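Local coordinates for ribosome maturation protein SDO1 homolog (PDB 2WBM), which probably takes part in ribosome maturation as the archaeal counterpart of the Shwachman-Bodian-Diamond syndrome protein, a conformationally flexible RNA- and ribosome-binding factor, at residues E95-P98 with V99-R103; E111-R114 with Q115-D119; F234-K237 with L238-T242. All blocks are in the same frame, centred on the assembly; numbering follows the deposited sequence. Where two conformers were deposited one is given.

Interaction 1 (E95-P98 with V99-R103); sequences EVTP and VILRR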
ATOM      1  N   GLU A  95      15.854 -22.303   4.211  1.00 12.36           N
ATOM      2  CA  GLU A  95      17.116 -21.571   4.358  1.00 11.97           C
ATOM      3  C   GLU A  95      17.595 -21.059   2.997  1.00 12.78           C
ATOM      4  O   GLU A  95      18.250 -20.021   2.913  1.00 13.01           O
ATOM      5  CB  GLU A  95      18.186 -22.426   5.048  1.00  9.28           C
ATOM      6  CG  GLU A  95      17.880 -22.712   6.525  1.00 12.44           C
ATOM      7  CD  GLU A  95      18.881 -23.644   7.196  1.00 20.41           C
ATOM      8  OE1 GLU A  95      19.792 -24.167   6.518  1.00 23.34           O
ATOM      9  OE2 GLU A  95      18.757 -23.861   8.423  1.00 23.63           O
ATOM     10  N   VAL A  96      17.256 -21.777   1.935  1.00 11.67           N
ATOM     11  CA  VAL A  96      17.604 -21.339   0.584  1.00 12.67           C
ATOM     12  C   VAL A  96      16.738 -20.151   0.143  1.00 13.35           C
ATOM     13  O   VAL A  96      17.232 -19.194  -0.465  1.00 13.37           O
ATOM     14  CB  VAL A  96      17.494 -22.509  -0.419  1.00 11.89           C
ATOM     15  CG1 VAL A  96      17.618 -22.007  -1.871  1.00 12.91           C
ATOM     16  CG2 VAL A  96      18.561 -23.559  -0.114  1.00 11.90           C
ATOM     17  N   THR A  97      15.444 -20.231   0.435  1.00 14.90           N
ATOM     18  CA  THR A  97      14.486 -19.236  -0.056  1.00 13.58           C
ATOM     19  C   THR A  97      14.811 -17.769   0.323  1.00 12.97           C
ATOM     20  O   THR A  97      14.701 -16.887  -0.543  1.00 13.10           O
ATOM     21  CB  THR A  97      13.040 -19.625   0.329  1.00 14.80           C
ATOM     22  OG1 THR A  97      12.683 -20.825  -0.362  1.00 14.55           O
ATOM     23  CG2 THR A  97      12.064 -18.512  -0.023  1.00 12.72           C
ATOM     24  N   PRO A  98      15.209 -17.494   1.585  1.00 12.52           N
ATOM     25  CA  PRO A  98      15.550 -16.094   1.923  1.00 13.06           C
ATOM     26  C   PRO A  98      16.686 -15.550   1.071  1.00 12.42           C
ATOM     27  O   PRO A  98      16.683 -14.356   0.751  1.00 11.12           O
ATOM     28  CB  PRO A  98      15.997 -16.175   3.383  1.00 12.96           C
ATOM     29  CG  PRO A  98      15.292 -17.374   3.928  1.00 15.48           C
ATOM     30  CD  PRO A  98      15.232 -18.353   2.788  1.00 12.81           C
ATOM     31  N   VAL A  99      17.637 -16.408   0.695  1.00 11.76           N
ATOM     32  CA  VAL A  99      18.744 -15.985  -0.185  1.00 11.14           C
ATOM     33  C   VAL A  99      18.216 -15.672  -1.596  1.00 12.46           C
ATOM     34  O   VAL A  99      18.566 -14.639  -2.190  1.00 13.16           O
ATOM     35  CB  VAL A  99      19.887 -17.029  -0.245  1.00 10.50           C
ATOM     36  CG1 VAL A  99      21.054 -16.491  -1.078  1.00 14.75           C
ATOM     37  CG2 VAL A  99      20.367 -17.358   1.183  1.00 10.13           C
ATOM     38  N   ILE A 100      17.350 -16.536  -2.109  1.00 11.98           N
ATOM     39  CA  ILE A 100      16.764 -16.296  -3.432  1.00 12.50           C
ATOM     40  C   ILE A 100      15.960 -14.989  -3.408  1.00 14.21           C
ATOM     41  O   ILE A 100      16.094 -14.147  -4.306  1.00 13.52           O
ATOM     42  CB  ILE A 100      15.910 -17.465  -3.929  1.00 13.33           C
ATOM     43  CG1 ILE A 100      16.780 -18.714  -4.115  1.00 14.80           C
ATOM     44  CG2 ILE A 100      15.230 -17.091  -5.253  1.00 13.58           C
ATOM     45  CD1 ILE A 100      15.994 -19.954  -4.562  1.00 18.16           C
ATOM     46  N   LEU A 101      15.148 -14.803  -2.369  1.00 13.39           N
ATOM     47  CA  LEU A 101      14.351 -13.570  -2.252  1.00 14.24           C
ATOM     48  C   LEU A 101      15.186 -12.294  -2.140  1.00 15.03           C
ATOM     49  O   LEU A 101      14.865 -11.246  -2.741  1.00 15.21           O
ATOM     50  CB  LEU A 101      13.379 -13.671  -1.069  1.00 14.65           C
ATOM     51  CG  LEU A 101      12.197 -14.628  -1.274  1.00 14.49           C
ATOM     52  CD1 LEU A 101      11.479 -14.856   0.041  1.00 16.01           C
ATOM     53  CD2 LEU A 101      11.227 -14.083  -2.339  1.00 19.29           C
ATOM     54  N   ARG A 102      16.264 -12.365  -1.363  1.00 12.58           N
ATOM     55  CA  ARG A 102      17.037 -11.177  -1.094  1.00 13.61           C
ATOM     56  C   ARG A 102      18.064 -10.854  -2.169  1.00 13.36           C
ATOM     57  O   ARG A 102      18.379  -9.694  -2.365  1.00 12.29           O
ATOM     58  CB  ARG A 102      17.693 -11.264   0.286  1.00 13.79           C
ATOM     59  CG  ARG A 102      16.676 -11.114   1.408  1.00 16.64           C
ATOM     60  CD  ARG A 102      17.241 -11.604   2.723  1.00 20.81           C
ATOM     61  NE  ARG A 102      16.328 -11.352   3.838  1.00 23.20           N
ATOM     62  CZ  ARG A 102      16.280 -12.089   4.943  1.00 18.04           C
ATOM     63  NH1 ARG A 102      17.082 -13.134   5.080  1.00 13.56           N
ATOM     64  NH2 ARG A 102      15.427 -11.785   5.909  1.00 14.92           N
ATOM     65  N   ARG A 103      18.562 -11.872  -2.869  1.00 11.98           N
ATOM     66  CA  ARG A 103      19.647 -11.682  -3.839  1.00 10.88           C
ATOM     67  C   ARG A 103      19.203 -11.852  -5.290  1.00 10.53           C
ATOM     68  O   ARG A 103      19.940 -11.476  -6.210  1.00 12.23           O
ATOM     69  CB  ARG A 103      20.795 -12.670  -3.570  1.00 12.69           C
ATOM     70  CG  ARG A 103      21.520 -12.500  -2.223  1.00 11.08           C
ATOM     71  CD  ARG A 103      22.318 -11.234  -2.172  1.00 23.21           C
ATOM     72  NE  ARG A 103      23.208 -11.198  -1.016  1.00 31.93           N
ATOM     73  CZ  ARG A 103      24.538 -11.170  -1.083  1.00 36.11           C
ATOM     74  NH1 ARG A 103      25.158 -11.162  -2.259  1.00 37.49           N
ATOM     75  NH2 ARG A 103      25.254 -11.130   0.034  1.00 39.17           N
TER
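V96 and I100 meet one turn apart on helix 93-103, an amphipathic, proline-kinked helix that packs on the antiparallel sheet of the SBDS N-terminal domain. CG1 of V96 comes to 3.8 Å from CD1 of I100, the two side chains slanting across one another. The next pair round the helix is T97 with L101. These lie alongside each other and point the same way, with CG2 of T97 3.7 Å from CD1 of L101. The torsion of T97 explains this: its methyl stands anti to the backbone N, while OG1 (chi1 -66°) is left beside that N and hydrogen-bonds back to the carbonyl of P93. Threonine thus presents carbon to the leucine and spends its hydroxyl on the preceding turn.

The helix is kinked at P98, whose N has no hydrogen to give to the turn before, and the ladder runs on from there. I100 N bonds to V96 O at 3.1 Å and L101 N to T97 O at 2.8 Å. V99 N adds a weak, strongly bent bond to the same V96 oxygen that I100 N uses.

Further out, I100 rests on A30 and L32 of strand 28-34 and on F39 and V41 of strand 37-43. L101 touches A48 and F51 of helix 45-52, and its carbonyl oxygen accepts a bond from R52 NE. F51 also touches P98 and R102. The R102 chain runs extended from CG to NE, bringing its guanidinium obliquely past the proline ring, with NH1 3.6 Å from P98 CB. At the base of that same chain, R102 CG lies 3.3 Å from P98 O, the oxygen that accepts R102 N at 2.9 Å.

Interaction 2 (E111-R114 with Q115-D119); sequences EQRR and QMIED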
ATOM      1  N   GLU A 111       0.630 -11.414 -18.369  1.00  9.23           N
ATOM      2  CA  GLU A 111      -0.637 -11.075 -17.732  1.00 12.04           C
ATOM      3  C   GLU A 111      -0.439 -10.550 -16.295  1.00 10.98           C
ATOM      4  O   GLU A 111      -1.107  -9.596 -15.880  1.00 11.82           O
ATOM      5  CB  GLU A 111      -1.608 -12.260 -17.769  1.00 11.33           C
ATOM      6  CG  GLU A 111      -2.978 -11.947 -17.154  1.00 17.61           C
ATOM      7  CD  GLU A 111      -3.716 -10.762 -17.813  1.00 30.06           C
ATOM      8  OE1 GLU A 111      -3.377 -10.344 -18.953  1.00 29.24           O
ATOM      9  OE2 GLU A 111      -4.659 -10.242 -17.172  1.00 34.23           O
ATOM     10  N   GLN A 112       0.480 -11.164 -15.553  1.00 11.00           N
ATOM     11  CA  GLN A 112       0.749 -10.753 -14.172  1.00 12.96           C
ATOM     12  C   GLN A 112       1.320  -9.347 -14.117  1.00 13.01           C
ATOM     13  O   GLN A 112       0.894  -8.531 -13.294  1.00 11.93           O
ATOM     14  CB  GLN A 112       1.719 -11.708 -13.468  1.00 13.76           C
ATOM     15  CG  GLN A 112       1.094 -13.031 -13.022  1.00 11.82           C
ATOM     16  CD  GLN A 112       2.138 -13.974 -12.450  1.00 12.01           C
ATOM     17  OE1 GLN A 112       3.304 -13.933 -12.841  1.00 11.60           O
ATOM     18  NE2 GLN A 112       1.720 -14.838 -11.526  1.00 12.83           N
ATOM     19  N   ARG A 113       2.277  -9.059 -14.991  1.00 10.93           N
ATOM     20  CA  ARG A 113       2.822  -7.705 -15.048  1.00 12.12           C
ATOM     21  C   ARG A 113       1.734  -6.665 -15.338  1.00 12.33           C
ATOM     22  O   ARG A 113       1.697  -5.618 -14.669  1.00 13.26           O
ATOM     23  CB  ARG A 113       3.956  -7.592 -16.075  1.00 10.48           C
ATOM     24  CG  ARG A 113       4.627  -6.195 -16.030  1.00 12.23           C
ATOM     25  CD  ARG A 113       5.723  -6.095 -17.079  1.00 13.38           C
ATOM     26  NE  ARG A 113       6.533  -4.881 -16.951  1.00 16.14           N
ATOM     27  CZ  ARG A 113       6.336  -3.753 -17.637  1.00 22.61           C
ATOM     28  NH1 ARG A 113       5.327  -3.634 -18.500  1.00 18.17           N
ATOM     29  NH2 ARG A 113       7.174  -2.728 -17.462  1.00 22.60           N
ATOM     30  N   ARG A 114       0.867  -6.953 -16.320  1.00 11.97           N
ATOM     31  CA  ARG A 114      -0.203  -6.020 -16.703  0.50 12.42           C
ATOM     32  C   ARG A 114      -1.164  -5.790 -15.540  1.00 13.92           C
ATOM     33  O   ARG A 114      -1.495  -4.639 -15.210  1.00 13.52           O
ATOM     34  CB  ARG A 114      -0.990  -6.521 -17.925  0.50 11.62           C
ATOM     35  CG  ARG A 114      -2.153  -5.603 -18.313  0.50 12.03           C
ATOM     36  CD  ARG A 114      -3.146  -6.272 -19.246  0.50 18.09           C
ATOM     37  NE  ARG A 114      -4.037  -7.189 -18.544  0.50 19.03           N
ATOM     38  CZ  ARG A 114      -4.881  -6.822 -17.581  0.50 22.47           C
ATOM     39  NH1 ARG A 114      -4.933  -5.557 -17.185  0.50 23.39           N
ATOM     40  NH2 ARG A 114      -5.664  -7.722 -17.005  0.50 18.00           N
ATOM     41  N   GLN A 115      -1.614  -6.874 -14.925  1.00 12.09           N
ATOM     42  CA  GLN A 115      -2.550  -6.798 -13.811  1.00 13.66           C
ATOM     43  C   GLN A 115      -1.961  -6.114 -12.579  1.00 13.09           C
ATOM     44  O   GLN A 115      -2.640  -5.304 -11.941  1.00 14.64           O
ATOM     45  CB  GLN A 115      -3.056  -8.191 -13.462  1.00 14.30           C
ATOM     46  CG  GLN A 115      -3.985  -8.764 -14.525  1.00 25.12           C
ATOM     47  CD  GLN A 115      -4.983  -9.769 -13.973  1.00 36.18           C
ATOM     48  OE1 GLN A 115      -4.935 -10.956 -14.302  1.00 38.16           O
ATOM     49  NE2 GLN A 115      -5.895  -9.294 -13.126  1.00 45.84           N
ATOM     50  N   MET A 116      -0.706  -6.431 -12.263  1.00 11.77           N
ATOM     51  CA  MET A 116      -0.016  -5.845 -11.113  1.00 14.71           C
ATOM     52  C   MET A 116       0.243  -4.348 -11.280  1.00 15.29           C
ATOM     53  O   MET A 116       0.047  -3.575 -10.328  1.00 13.33           O
ATOM     54  CB  MET A 116       1.278  -6.600 -10.805  1.00 13.15           C
ATOM     55  CG  MET A 116       1.017  -8.038 -10.310  1.00 16.87           C
ATOM     56  SD  MET A 116       2.491  -9.094 -10.371  1.00 17.88           S
ATOM     57  CE  MET A 116       3.330  -8.652  -8.844  1.00 18.93           C
ATOM     58  N   ILE A 117       0.689  -3.936 -12.466  1.00 14.59           N
ATOM     59  CA  ILE A 117       0.875  -2.506 -12.728  1.00 15.49           C
ATOM     60  C   ILE A 117      -0.449  -1.762 -12.562  1.00 16.52           C
ATOM     61  O   ILE A 117      -0.493  -0.733 -11.886  1.00 16.61           O
ATOM     62  CB  ILE A 117       1.481  -2.222 -14.120  1.00 12.70           C
ATOM     63  CG1 ILE A 117       2.949  -2.672 -14.135  1.00 14.00           C
ATOM     64  CG2 ILE A 117       1.384  -0.705 -14.453  1.00 14.55           C
ATOM     65  CD1 ILE A 117       3.582  -2.634 -15.543  1.00 11.89           C
ATOM     66  N   GLU A 118      -1.517  -2.286 -13.159  1.00 13.91           N
ATOM     67  CA  GLU A 118      -2.811  -1.615 -13.111  1.00 15.75           C
ATOM     68  C   GLU A 118      -3.301  -1.492 -11.665  1.00 16.62           C
ATOM     69  O   GLU A 118      -3.751  -0.419 -11.250  1.00 14.99           O
ATOM     70  CB  GLU A 118      -3.840  -2.340 -13.984  1.00 15.77           C
ATOM     71  CG  GLU A 118      -5.203  -1.597 -14.136  1.00 23.10           C
ATOM     72  CD  GLU A 118      -5.069  -0.066 -14.304  1.00 34.34           C
ATOM     73  OE1 GLU A 118      -4.348   0.412 -15.220  1.00 30.13           O
ATOM     74  OE2 GLU A 118      -5.700   0.668 -13.509  1.00 38.73           O
ATOM     75  N   ASP A 119      -3.179  -2.588 -10.911  1.00 14.16           N
ATOM     76  CA  ASP A 119      -3.585  -2.628  -9.512  1.00 15.26           C
ATOM     77  C   ASP A 119      -2.803  -1.600  -8.689  1.00 15.78           C
ATOM     78  O   ASP A 119      -3.405  -0.823  -7.924  1.00 17.09           O
ATOM     79  CB  ASP A 119      -3.394  -4.032  -8.933  1.00 15.20           C
ATOM     80  CG  ASP A 119      -3.784  -4.118  -7.451  1.00 22.54           C
ATOM     81  OD1 ASP A 119      -4.998  -4.041  -7.135  1.00 23.52           O
ATOM     82  OD2 ASP A 119      -2.869  -4.254  -6.605  1.00 24.91           O
TER
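R113 leaves the helix with CG anti to the backbone N (chi1 -174°) and stays extended to NE, whereas I117 sets CG1 beside its own N (chi1 -70°). With these torsions the two chains slant across each other, and CD1 of I117 lies over one face of the R113 guanidinium, above its centre and 3.6 Å from R113 CZ. This is an i to i+4 contact on helix 110-131, the long helix that leads from the N-terminal domain into domain II. Beneath it, I117 N bonds to R113 O at 2.9 Å, one rung of an unbroken alpha-helical ladder.

On another side E111 bends at chi2 to bring its carboxylate to R114. In the modelled conformer of that arginine, NE and NH2 take one carboxylate oxygen each, side-on, with NH2 2.7 Å from E111 OE2. A second conformer exists, so this salt bridge may not be permanent.

M116 turns to a different side of the helix, against L108 and P159 in loops; P159 also touches I117. M116 SD lies 4.1 Å from Q112 CB. Cutting M116 back to an alanine would probably open a gap beside L108 and P159 and leave the flank of Q112 without its sulfur neighbour. Q112 is itself tied down, NE2 bonding to the carbonyls of A27 and E25. Its own carbonyl oxygen receives M116 N at 2.8 Å and has M116 SD 3.4 Å away.

Interaction 3 (F234-K237 with L238-T242); sequences FYQK and LSELT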
ATOM      1  N   PHE A 234     -14.623  13.469   4.028  1.00 11.79           N
ATOM      2  CA  PHE A 234     -14.938  13.492   5.461  1.00 13.10           C
ATOM      3  C   PHE A 234     -16.200  14.302   5.707  1.00 14.48           C
ATOM      4  O   PHE A 234     -17.126  13.838   6.393  1.00 14.46           O
ATOM      5  CB  PHE A 234     -13.766  14.086   6.239  1.00 11.63           C
ATOM      6  CG  PHE A 234     -13.905  14.004   7.747  1.00 15.34           C
ATOM      7  CD1 PHE A 234     -14.289  12.817   8.370  1.00 17.83           C
ATOM      8  CD2 PHE A 234     -13.618  15.110   8.539  1.00 16.28           C
ATOM      9  CE1 PHE A 234     -14.387  12.735   9.773  1.00 19.21           C
ATOM     10  CE2 PHE A 234     -13.717  15.038   9.950  1.00 18.12           C
ATOM     11  CZ  PHE A 234     -14.092  13.842  10.561  1.00 15.95           C
ATOM     12  N   TYR A 235     -16.244  15.502   5.133  1.00 14.37           N
ATOM     13  CA  TYR A 235     -17.419  16.343   5.254  1.00 15.74           C
ATOM     14  C   TYR A 235     -18.649  15.630   4.678  1.00 15.96           C
ATOM     15  O   TYR A 235     -19.720  15.624   5.296  1.00 16.03           O
ATOM     16  CB  TYR A 235     -17.226  17.706   4.574  1.00 15.41           C
ATOM     17  CG  TYR A 235     -18.484  18.536   4.687  1.00 19.98           C
ATOM     18  CD1 TYR A 235     -18.794  19.194   5.881  1.00 22.34           C
ATOM     19  CD2 TYR A 235     -19.404  18.603   3.635  1.00 23.28           C
ATOM     20  CE1 TYR A 235     -19.963  19.926   6.012  1.00 23.50           C
ATOM     21  CE2 TYR A 235     -20.584  19.335   3.760  1.00 23.23           C
ATOM     22  CZ  TYR A 235     -20.852  19.989   4.955  1.00 25.46           C
ATOM     23  OH  TYR A 235     -22.004  20.718   5.101  1.00 28.31           O
ATOM     24  N   GLN A 236     -18.495  15.035   3.493  1.00 14.61           N
ATOM     25  CA  GLN A 236     -19.609  14.360   2.834  1.00 15.32           C
ATOM     26  C   GLN A 236     -20.181  13.224   3.689  1.00 14.32           C
ATOM     27  O   GLN A 236     -21.405  13.108   3.814  1.00 12.41           O
ATOM     28  CB  GLN A 236     -19.202  13.846   1.449  1.00 13.20           C
ATOM     29  CG  GLN A 236     -20.367  13.485   0.549  1.00 23.18           C
ATOM     30  CD  GLN A 236     -19.933  13.242  -0.884  1.00 31.01           C
ATOM     31  OE1 GLN A 236     -18.800  12.826  -1.141  1.00 36.64           O
ATOM     32  NE2 GLN A 236     -20.832  13.503  -1.831  1.00 36.53           N
ATOM     33  N   LYS A 237     -19.310  12.399   4.272  1.00 14.01           N
ATOM     34  CA  LYS A 237     -19.769  11.261   5.083  1.00 16.15           C
ATOM     35  C   LYS A 237     -20.476  11.718   6.349  1.00 16.57           C
ATOM     36  O   LYS A 237     -21.501  11.148   6.729  1.00 15.11           O
ATOM     37  CB  LYS A 237     -18.626  10.295   5.435  1.00 15.25           C
ATOM     38  CG  LYS A 237     -18.122   9.468   4.243  1.00 21.44           C
ATOM     39  CD  LYS A 237     -19.137   8.439   3.751  1.00 25.36           C
ATOM     40  CE  LYS A 237     -18.709   7.871   2.403  1.00 30.30           C
ATOM     41  NZ  LYS A 237     -19.708   6.918   1.833  1.00 33.23           N
ATOM     42  N   LEU A 238     -19.932  12.757   6.978  1.00 14.63           N
ATOM     43  CA  LEU A 238     -20.519  13.317   8.193  1.00 14.94           C
ATOM     44  C   LEU A 238     -21.876  13.954   7.893  1.00 14.20           C
ATOM     45  O   LEU A 238     -22.843  13.773   8.645  1.00 14.54           O
ATOM     46  CB  LEU A 238     -19.577  14.343   8.832  1.00 13.90           C
ATOM     47  CG  LEU A 238     -18.318  13.830   9.532  1.00 17.59           C
ATOM     48  CD1 LEU A 238     -17.421  15.016   9.895  1.00 19.33           C
ATOM     49  CD2 LEU A 238     -18.677  12.993  10.755  1.00 20.93           C
ATOM     50  N   SER A 239     -21.952  14.694   6.792  1.00 13.13           N
ATOM     51  CA  SER A 239     -23.207  15.317   6.408  1.00 12.84           C
ATOM     52  C   SER A 239     -24.266  14.254   6.108  1.00 14.03           C
ATOM     53  O   SER A 239     -25.417  14.404   6.502  1.00 13.92           O
ATOM     54  CB  SER A 239     -23.013  16.261   5.224  1.00 13.42           C
ATOM     55  OG  SER A 239     -24.258  16.810   4.821  1.00 13.94           O
ATOM     56  N   GLU A 240     -23.871  13.172   5.438  1.00 14.20           N
ATOM     57  CA  GLU A 240     -24.807  12.086   5.130  1.00 17.37           C
ATOM     58  C   GLU A 240     -25.299  11.382   6.398  1.00 15.67           C
ATOM     59  O   GLU A 240     -26.493  11.088   6.538  1.00 16.65           O
ATOM     60  CB  GLU A 240     -24.193  11.091   4.141  1.00 19.20           C
ATOM     61  CG  GLU A 240     -24.231  11.578   2.694  1.00 21.61           C
ATOM     62  CD  GLU A 240     -23.300  10.809   1.754  1.00 28.95           C
ATOM     63  OE1 GLU A 240     -22.738   9.767   2.153  1.00 30.30           O
ATOM     64  OE2 GLU A 240     -23.131  11.256   0.597  1.00 31.40           O
ATOM     65  N   LEU A 241     -24.380  11.147   7.325  1.00 15.73           N
ATOM     66  CA  LEU A 241     -24.703  10.551   8.617  1.00 15.19           C
ATOM     67  C   LEU A 241     -25.731  11.360   9.408  1.00 12.71           C
ATOM     68  O   LEU A 241     -26.723  10.811   9.905  1.00 13.02           O
ATOM     69  CB  LEU A 241     -23.432  10.399   9.452  1.00 14.47           C
ATOM     70  CG  LEU A 241     -23.622   9.746  10.821  1.00 16.49           C
ATOM     71  CD1 LEU A 241     -23.917   8.234  10.683  1.00 18.58           C
ATOM     72  CD2 LEU A 241     -22.418  10.013  11.695  1.00 19.59           C
ATOM     73  N   THR A 242     -25.487  12.662   9.500  1.00 11.01           N
ATOM     74  CA  THR A 242     -26.227  13.557  10.382  1.00 12.21           C
ATOM     75  C   THR A 242     -27.379  14.218   9.640  1.00 12.70           C
ATOM     76  O   THR A 242     -28.062  15.086  10.184  1.00 14.71           O
ATOM     77  CB  THR A 242     -25.313  14.672  10.936  1.00 12.53           C
ATOM     78  OG1 THR A 242     -24.753  15.414   9.841  1.00 14.84           O
ATOM     79  CG2 THR A 242     -24.191  14.100  11.819  1.00 13.44           C
TER
HETATM   80  O   HOH W   1     -24.283  19.366   4.535  1.00 39.92           O
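Helix 231-241 is the second helix of the C-terminal domain, whose beta-alpha-beta-beta-alpha-beta order is that of a ferredoxin-like fold, and this contact covers its last two turns. On the sheet side L238 sets CD1 over one face of the F234 ring, 3.7 Å from the centroid and 14° off the normal, a clear CH-pi contact. F234 is turned with CG anti to its N (chi1 -173°), which places the ring among I189, V224 and I226 of the sheet and against F206 of helix 196-206, the two phenyl planes inclined at about 50°. L238 touches I189 as well.

The other sides carry polar groups. S239 CB lies over one face of the Y235 ring, toward the rim, 4.2 Å from Y235 CE2, and a water joins the two hydroxyls, 2.7 Å from Y235 OH and 2.6 Å from S239 OG. Q236 and E240 run side by side, CG of Q236 3.6 Å from OE2 of E240. K237 NZ stays 4.2 Å from E240 OE1, too far for a salt bridge, and the K237 chain also lies against V202 and F206.

At the end of the helix L238 O accepts two bonds from one residue: T242 OG1 at 2.8 Å and T242 N at 3.0 Å, arriving from opposite faces of the carbonyl plane. L238 thus works twice, its methyl lying over the ring face and its oxygen holding T242. F234 and L238 meet by direct carbon contact, whereas the hydroxyls of Y235 and S239 are joined through a bridging water and the charges of K237 and E240 face each other only at a distance.

All three contacts are local, pairing residues about one turn apart on a single helix, and their chemistry follows their surroundings. Interactions 1 and 3 sit on helices that pack against sheets of different domains, so each has buried apolar residues toward its sheet and exposed, mostly polar or charged ones away from it; they lie on opposite sides of the chain's centre, about 49 Å apart between centres. Interaction 1 pairs aliphatic and methyl groups beside a proline kink; interaction 3 sets a leucine methyl on an aromatic face. Interaction 2, about 24 Å from the first and 35 Å from the third, again between centres, is a surface contact on the connecting helix, where long charged chains dominate.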